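Local coordinates for protein putative oxidoreductase molybdopterin-binding subunit (Sulfolobus tokodaii, PDB 4ZOH) that probably serves as the molybdenum-bearing subunit of an aldehyde oxidase or xanthine dehydrogenase-like oxidoreductase, binding pterin cytosine dinucleotide, at residues L155-S163 with Q617-F625; K258-V266 with F342-V350. All blocks are in the same frame, centred on the assembly; numbering follows the deposited sequence.

Contact 1 of 2, residues L155-S163 with Q617-F625; sequences LINQRVIAS and QALLEGAFF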
# COMPACT_ATOMS: atom_id res chain seq x y z
N LEU A 155 22.32 3.90 46.35
CA LEU A 155 22.47 3.08 45.13
C LEU A 155 21.80 3.78 43.98
O LEU A 155 20.68 4.25 44.12
CB LEU A 155 21.81 1.71 45.33
CG LEU A 155 22.20 0.86 46.53
CD1 LEU A 155 21.38 -0.42 46.55
CD2 LEU A 155 23.71 0.65 46.51
N ILE A 156 22.48 3.82 42.84
CA ILE A 156 21.99 4.36 41.65
C ILE A 156 21.66 3.26 40.60
O ILE A 156 22.47 2.33 40.36
CB ILE A 156 23.00 5.32 41.07
CG1 ILE A 156 23.30 6.42 42.11
CG2 ILE A 156 22.50 5.82 39.69
CD1 ILE A 156 24.04 7.62 41.56
N ASN A 157 20.50 3.43 39.96
CA ASN A 157 20.09 2.67 38.82
C ASN A 157 19.97 3.68 37.72
O ASN A 157 19.01 4.48 37.70
CB ASN A 157 18.81 1.91 39.19
CG ASN A 157 18.42 0.84 38.15
OD1 ASN A 157 18.03 1.19 37.01
ND2 ASN A 157 18.41 -0.47 38.57
N GLN A 158 20.97 3.72 36.86
CA GLN A 158 21.16 4.87 35.99
C GLN A 158 20.14 4.90 34.85
O GLN A 158 19.47 3.89 34.55
CB GLN A 158 22.58 4.90 35.41
CG GLN A 158 22.88 4.01 34.17
CD GLN A 158 22.90 2.47 34.39
OE1 GLN A 158 22.26 1.91 35.28
NE2 GLN A 158 23.62 1.78 33.50
N ARG A 159 20.02 6.05 34.18
CA ARG A 159 19.16 6.14 32.98
C ARG A 159 19.71 5.25 31.81
O ARG A 159 20.88 5.29 31.53
CB ARG A 159 19.20 7.56 32.52
CG ARG A 159 18.04 7.93 31.62
CD ARG A 159 18.03 9.48 31.50
NE ARG A 159 16.79 9.98 30.93
CZ ARG A 159 15.64 10.06 31.57
NH1 ARG A 159 14.54 10.49 30.93
NH2 ARG A 159 15.55 9.69 32.84
N VAL A 160 18.85 4.54 31.12
CA VAL A 160 19.30 3.85 29.88
C VAL A 160 18.32 4.19 28.75
O VAL A 160 17.29 4.82 29.00
CB VAL A 160 19.31 2.30 30.10
CG1 VAL A 160 20.39 1.89 31.14
CG2 VAL A 160 17.93 1.83 30.52
N ILE A 161 18.62 3.73 27.51
CA ILE A 161 17.77 4.00 26.38
C ILE A 161 17.43 2.69 25.65
O ILE A 161 18.34 1.95 25.25
CB ILE A 161 18.49 4.97 25.44
CG1 ILE A 161 18.81 6.28 26.21
CG2 ILE A 161 17.63 5.27 24.20
CD1 ILE A 161 19.84 7.16 25.47
N ALA A 162 16.13 2.42 25.50
CA ALA A 162 15.60 1.22 24.91
C ALA A 162 16.32 0.78 23.63
O ALA A 162 16.70 -0.39 23.52
CB ALA A 162 14.11 1.36 24.72
N SER A 163 16.60 1.74 22.73
CA SER A 163 17.37 1.50 21.51
C SER A 163 16.90 0.27 20.68
O SER A 163 17.75 -0.51 20.25
CB SER A 163 18.87 1.36 21.84
OG SER A 163 19.30 2.30 22.78
N GLN A 617 23.13 -3.11 30.95
CA GLN A 617 22.88 -1.99 31.92
C GLN A 617 24.00 -1.97 33.01
O GLN A 617 24.62 -0.88 33.28
CB GLN A 617 21.49 -2.13 32.59
CG GLN A 617 21.25 -0.94 33.56
CD GLN A 617 19.91 -0.82 34.24
OE1 GLN A 617 19.02 -1.70 34.21
NE2 GLN A 617 19.76 0.32 34.93
N ALA A 618 24.28 -3.16 33.59
CA ALA A 618 25.39 -3.34 34.59
C ALA A 618 26.74 -2.94 34.02
O ALA A 618 27.51 -2.18 34.65
CB ALA A 618 25.45 -4.79 35.11
N LEU A 619 27.00 -3.35 32.79
CA LEU A 619 28.39 -3.27 32.28
C LEU A 619 28.65 -2.27 31.18
O LEU A 619 29.80 -1.95 30.95
CB LEU A 619 28.90 -4.65 31.80
CG LEU A 619 28.84 -5.83 32.75
CD1 LEU A 619 29.31 -7.10 31.97
CD2 LEU A 619 29.69 -5.50 34.02
N LEU A 620 27.63 -1.84 30.44
CA LEU A 620 27.95 -1.04 29.23
C LEU A 620 27.19 0.26 29.15
O LEU A 620 27.80 1.30 28.92
CB LEU A 620 27.69 -1.84 27.92
CG LEU A 620 28.57 -3.07 27.58
CD1 LEU A 620 27.85 -4.01 26.60
CD2 LEU A 620 29.86 -2.57 26.96
N GLU A 621 25.88 0.18 29.29
CA GLU A 621 25.00 1.27 28.89
C GLU A 621 24.86 2.36 29.96
O GLU A 621 25.01 2.07 31.13
CB GLU A 621 23.64 0.66 28.59
CG GLU A 621 23.69 0.05 27.17
CD GLU A 621 22.45 -0.74 26.82
OE1 GLU A 621 21.35 -0.38 27.23
OE2 GLU A 621 22.58 -1.82 26.17
N GLY A 622 24.53 3.59 29.53
CA GLY A 622 24.07 4.67 30.40
C GLY A 622 23.74 5.94 29.66
O GLY A 622 24.44 6.36 28.74
N ALA A 623 22.64 6.55 30.03
CA ALA A 623 22.30 7.79 29.32
C ALA A 623 22.71 8.96 30.27
O ALA A 623 22.08 9.14 31.32
CB ALA A 623 20.81 7.79 28.94
N PHE A 624 23.74 9.71 29.90
CA PHE A 624 24.20 10.82 30.64
C PHE A 624 24.19 12.14 29.85
O PHE A 624 24.45 12.15 28.63
CB PHE A 624 25.62 10.54 31.21
CG PHE A 624 25.69 9.26 32.04
CD1 PHE A 624 24.95 9.14 33.27
CD2 PHE A 624 26.47 8.15 31.60
CE1 PHE A 624 24.97 7.93 34.04
CE2 PHE A 624 26.49 6.96 32.36
CZ PHE A 624 25.73 6.85 33.56
N PHE A 625 23.96 13.24 30.59
CA PHE A 625 23.85 14.61 30.03
C PHE A 625 25.00 15.48 30.42
O PHE A 625 25.48 15.39 31.52
CB PHE A 625 22.56 15.25 30.51
CG PHE A 625 21.35 14.47 30.13
CD1 PHE A 625 20.71 14.71 28.90
CD2 PHE A 625 20.85 13.45 30.97
CE1 PHE A 625 19.57 13.99 28.54
CE2 PHE A 625 19.73 12.70 30.59
CZ PHE A 625 19.11 12.96 29.36
O HOH W 1 18.39 -2.53 36.65
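The ring of Phe-625 meets CD of Arg-159 at its edge, CE2 to CD 3.8 Å, whereas the Phe-624 ring has Gly-622 C over one face, toward the rim, and CG of Gln-158 comes obliquely to it. Glycine suits Gly-622, since a CB there would clash with Phe-624 CE2 as that ring is placed. The amides of Asn-157 and Gln-617 stand nearly perpendicular (82°). Gln-617 NE2 donates in its own amide plane to Asn-157 OD1 (2.8 Å) and to Gln-158 OE1 (3.0 Å), reaching each oxygen from above the carbonyl plane. A water accepts from Asn-157 ND2 (2.8 Å) and donates to Gln-617 OE1 (2.7 Å), which Arg-256 NE also bonds. A bend at chi2 (-69°) lays the Gln-158 amide alongside Gln-617, and its NE2 bonds Gln-617 O (2.9 Å) and Glu-621 O (2.8 Å). Replacing Gln-158 by alanine would probably leave both backbone oxygens without this donor and Gln-617 NE2 with one acceptor fewer. Ala-623 N bonds Arg-159 O (2.6 Å), and its small CB fits against Ile-161 CD1. Neutral amides thus join strand 149-161 to the end of helix 600-619, spending their hydrogen bonds on one another, two backbone oxygens, a water and Arg-256.

Contact 2 of 2, residues K258-V266 with F342-V350; sequences KKLKFEVAV and FIERIVNIV
Ile-346 lays its CG1 over the ring of Phe-262, 3.6 Å from the centroid and only 3° off the normal, a CH-pi contact over the centre of one face. CD1 continues toward the root of the ring, 3.8 Å from Phe-262 CG. With CG1 anti to its carbonyl carbon (chi1 -79°), Ile-346 offers this branch to the phenylalanine and leaves CG2 to pack on Val-264 CG2. A second CH-pi contact reverses the roles: Leu-260 CB stands 3.7 Å from the centroid of the Phe-342 ring. Rings suit both places because each takes an aliphatic carbon on its face where helix and sheet meet without polar groups, and Leu-260, unbranched at CB, can bring that methylene close. Lys-258 O lies beside the rim of the Phe-342 ring, 3.5 Å from CZ. The frame is a helix laid across one face of a mixed beta sheet: the segment of helix 336-353 crosses strand 254-266 at -52°, with axes 10.1 Å apart. Phe-342, Ile-346 and Val-350, four residues apart, present one apolar stripe to Leu-260, Phe-262, Val-264 and Val-266. The branched valines suit the far end, where Val-266 CG1 and Val-350 CG1 meet tip to tip at 3.7 Å. Fit is slacker at the flank, where Ile-349 CD1 approaches Phe-262 CZ obliquely, at 4.2 Å. On the other face of the strand Lys-259, Lys-261 and Glu-263 are partly exposed to solvent, and their long polar chains suit that side: both lysines form salt bridges with Glu-112, and Glu-263 pairs with Arg-276. Lys-258 leaves the backbone on the helix side, but its chain turns off to carry NZ to salt bridges with Glu-294 and Glu-338.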
# COMPACT_ATOMS: atom_id res chain seq x y z
N LYS A 258 16.60 5.85 38.62
CA LYS A 258 16.12 5.90 40.01
C LYS A 258 17.25 5.72 41.03
O LYS A 258 18.17 4.94 40.80
CB LYS A 258 15.00 4.91 40.26
CG LYS A 258 13.89 5.02 39.26
CD LYS A 258 12.85 3.97 39.46
CE LYS A 258 11.67 4.30 38.56
NZ LYS A 258 12.16 4.21 37.13
N LYS A 259 17.16 6.44 42.14
CA LYS A 259 18.17 6.49 43.22
C LYS A 259 17.54 6.03 44.53
O LYS A 259 16.44 6.54 44.91
CB LYS A 259 18.63 7.95 43.40
CG LYS A 259 19.97 8.13 44.10
CD LYS A 259 20.27 9.59 44.45
CE LYS A 259 21.31 10.11 43.52
NZ LYS A 259 21.85 11.34 44.15
N LEU A 260 18.18 5.10 45.24
CA LEU A 260 17.72 4.74 46.60
C LEU A 260 18.74 5.12 47.67
O LEU A 260 19.89 4.63 47.62
CB LEU A 260 17.35 3.26 46.73
CG LEU A 260 16.74 2.89 48.06
CD1 LEU A 260 15.33 3.44 48.18
CD2 LEU A 260 16.70 1.36 48.15
N LYS A 261 18.34 6.04 48.58
CA LYS A 261 19.07 6.35 49.84
C LYS A 261 18.47 5.35 50.79
O LYS A 261 17.24 5.38 51.05
CB LYS A 261 18.78 7.76 50.36
CG LYS A 261 18.76 8.90 49.32
CD LYS A 261 20.13 9.55 49.10
CE LYS A 261 20.07 10.88 48.35
NZ LYS A 261 19.50 11.96 49.20
N PHE A 262 19.29 4.39 51.27
CA PHE A 262 18.70 3.27 52.06
C PHE A 262 19.39 3.15 53.42
O PHE A 262 20.51 3.58 53.59
CB PHE A 262 18.71 1.91 51.29
CG PHE A 262 20.07 1.22 51.29
CD1 PHE A 262 20.47 0.41 52.38
CD2 PHE A 262 20.95 1.40 50.24
CE1 PHE A 262 21.74 -0.17 52.41
CE2 PHE A 262 22.19 0.79 50.24
CZ PHE A 262 22.59 -0.01 51.33
N GLU A 263 18.72 2.51 54.36
CA GLU A 263 19.39 2.07 55.55
C GLU A 263 18.78 0.74 55.83
O GLU A 263 17.56 0.60 55.83
CB GLU A 263 19.20 3.09 56.71
CG GLU A 263 19.27 2.50 58.12
CD GLU A 263 19.25 3.54 59.25
OE1 GLU A 263 20.05 3.41 60.23
OE2 GLU A 263 18.45 4.51 59.16
N VAL A 264 19.63 -0.27 56.11
CA VAL A 264 19.03 -1.59 56.32
C VAL A 264 19.33 -2.00 57.76
O VAL A 264 20.43 -1.76 58.29
CB VAL A 264 19.50 -2.64 55.21
CG1 VAL A 264 21.01 -2.79 55.19
CG2 VAL A 264 18.85 -3.99 55.36
N ALA A 265 18.34 -2.65 58.35
CA ALA A 265 18.44 -3.18 59.67
C ALA A 265 18.59 -4.70 59.64
O ALA A 265 17.69 -5.47 59.21
CB ALA A 265 17.22 -2.78 60.49
N VAL A 266 19.72 -5.13 60.19
CA VAL A 266 20.03 -6.55 60.23
C VAL A 266 20.39 -7.09 61.61
O VAL A 266 20.96 -6.35 62.45
CB VAL A 266 21.19 -6.87 59.25
CG1 VAL A 266 20.80 -6.43 57.83
CG2 VAL A 266 22.52 -6.26 59.71
N PHE A 342 17.68 -2.93 43.76
CA PHE A 342 17.87 -2.38 45.08
C PHE A 342 17.93 -3.44 46.18
O PHE A 342 18.94 -3.46 46.89
CB PHE A 342 16.88 -1.23 45.37
CG PHE A 342 17.13 0.03 44.50
CD1 PHE A 342 18.38 0.51 44.31
CD2 PHE A 342 16.08 0.69 43.89
CE1 PHE A 342 18.61 1.66 43.54
CE2 PHE A 342 16.28 1.83 43.14
CZ PHE A 342 17.54 2.30 42.93
N ILE A 343 16.92 -4.31 46.33
CA ILE A 343 16.95 -5.29 47.38
C ILE A 343 18.13 -6.30 47.21
O ILE A 343 18.78 -6.66 48.20
CB ILE A 343 15.59 -6.01 47.63
CG1 ILE A 343 15.63 -6.80 48.96
CG2 ILE A 343 15.11 -6.89 46.46
CD1 ILE A 343 15.97 -5.95 50.19
N GLU A 344 18.44 -6.72 45.97
CA GLU A 344 19.51 -7.71 45.73
C GLU A 344 20.89 -7.13 45.92
O GLU A 344 21.81 -7.83 46.40
CB GLU A 344 19.34 -8.41 44.38
CG GLU A 344 18.08 -9.18 44.25
CD GLU A 344 18.05 -10.32 45.27
OE1 GLU A 344 18.95 -11.20 45.14
OE2 GLU A 344 17.17 -10.29 46.19
N ARG A 345 21.07 -5.86 45.66
CA ARG A 345 22.31 -5.24 46.04
C ARG A 345 22.47 -5.11 47.58
O ARG A 345 23.52 -5.45 48.15
CB ARG A 345 22.43 -3.89 45.39
CG ARG A 345 22.61 -3.94 43.85
CD ARG A 345 23.95 -4.57 43.48
NE ARG A 345 25.05 -3.77 43.99
CZ ARG A 345 25.94 -4.17 44.88
NH1 ARG A 345 25.92 -5.44 45.34
NH2 ARG A 345 26.90 -3.31 45.28
N ILE A 346 21.42 -4.64 48.25
CA ILE A 346 21.41 -4.44 49.68
C ILE A 346 21.77 -5.81 50.33
O ILE A 346 22.67 -5.82 51.12
CB ILE A 346 20.02 -3.89 50.16
CG1 ILE A 346 19.93 -2.37 49.87
CG2 ILE A 346 19.80 -4.14 51.66
CD1 ILE A 346 18.48 -1.89 49.83
N VAL A 347 21.08 -6.90 49.96
CA VAL A 347 21.32 -8.26 50.44
C VAL A 347 22.83 -8.64 50.32
O VAL A 347 23.42 -9.22 51.27
CB VAL A 347 20.46 -9.29 49.70
CG1 VAL A 347 21.02 -10.70 49.84
CG2 VAL A 347 19.04 -9.30 50.23
N ASN A 348 23.47 -8.27 49.22
CA ASN A 348 24.88 -8.61 49.09
C ASN A 348 25.75 -7.70 49.90
O ASN A 348 26.84 -8.11 50.38
CB ASN A 348 25.35 -8.63 47.63
CG ASN A 348 25.29 -10.00 47.02
OD1 ASN A 348 24.35 -10.82 47.22
ND2 ASN A 348 26.35 -10.28 46.29
N ILE A 349 25.28 -6.47 50.10
CA ILE A 349 26.09 -5.50 50.80
C ILE A 349 26.14 -5.98 52.25
O ILE A 349 27.16 -5.89 52.88
CB ILE A 349 25.54 -4.05 50.65
CG1 ILE A 349 25.99 -3.48 49.33
CG2 ILE A 349 25.96 -3.18 51.84
CD1 ILE A 349 25.01 -2.45 48.85
N VAL A 350 25.03 -6.50 52.72
CA VAL A 350 24.91 -6.96 54.08
C VAL A 350 25.80 -8.21 54.22
O VAL A 350 26.70 -8.19 55.07
CB VAL A 350 23.46 -7.27 54.41
CG1 VAL A 350 23.37 -8.07 55.70
CG2 VAL A 350 22.66 -5.98 54.53

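Overall arrangement
Contacts 1 and 2 share one sheet, since strands 149-161 and 254-266 are antiparallel neighbours in it, and both segments of contact 2 fall in sequence between those of contact 1. Their centres lie 19 Å apart, yet the two touch. Probable hydrogen bonds run from Leu-155 N to Leu-260 O (2.8 Å) and from Asn-157 N to Lys-258 O (2.9 Å), while Leu-155 CG packs on Phe-262 CE2 at 3.7 Å. Neither contact borders the molybdenum closely: the side chain of Val-160 in contact 1 is about 12 Å from the metal and about 11 Å from the pterin cytosine dinucleotide, and that of Lys-258 in contact 2 about 13 Å from each.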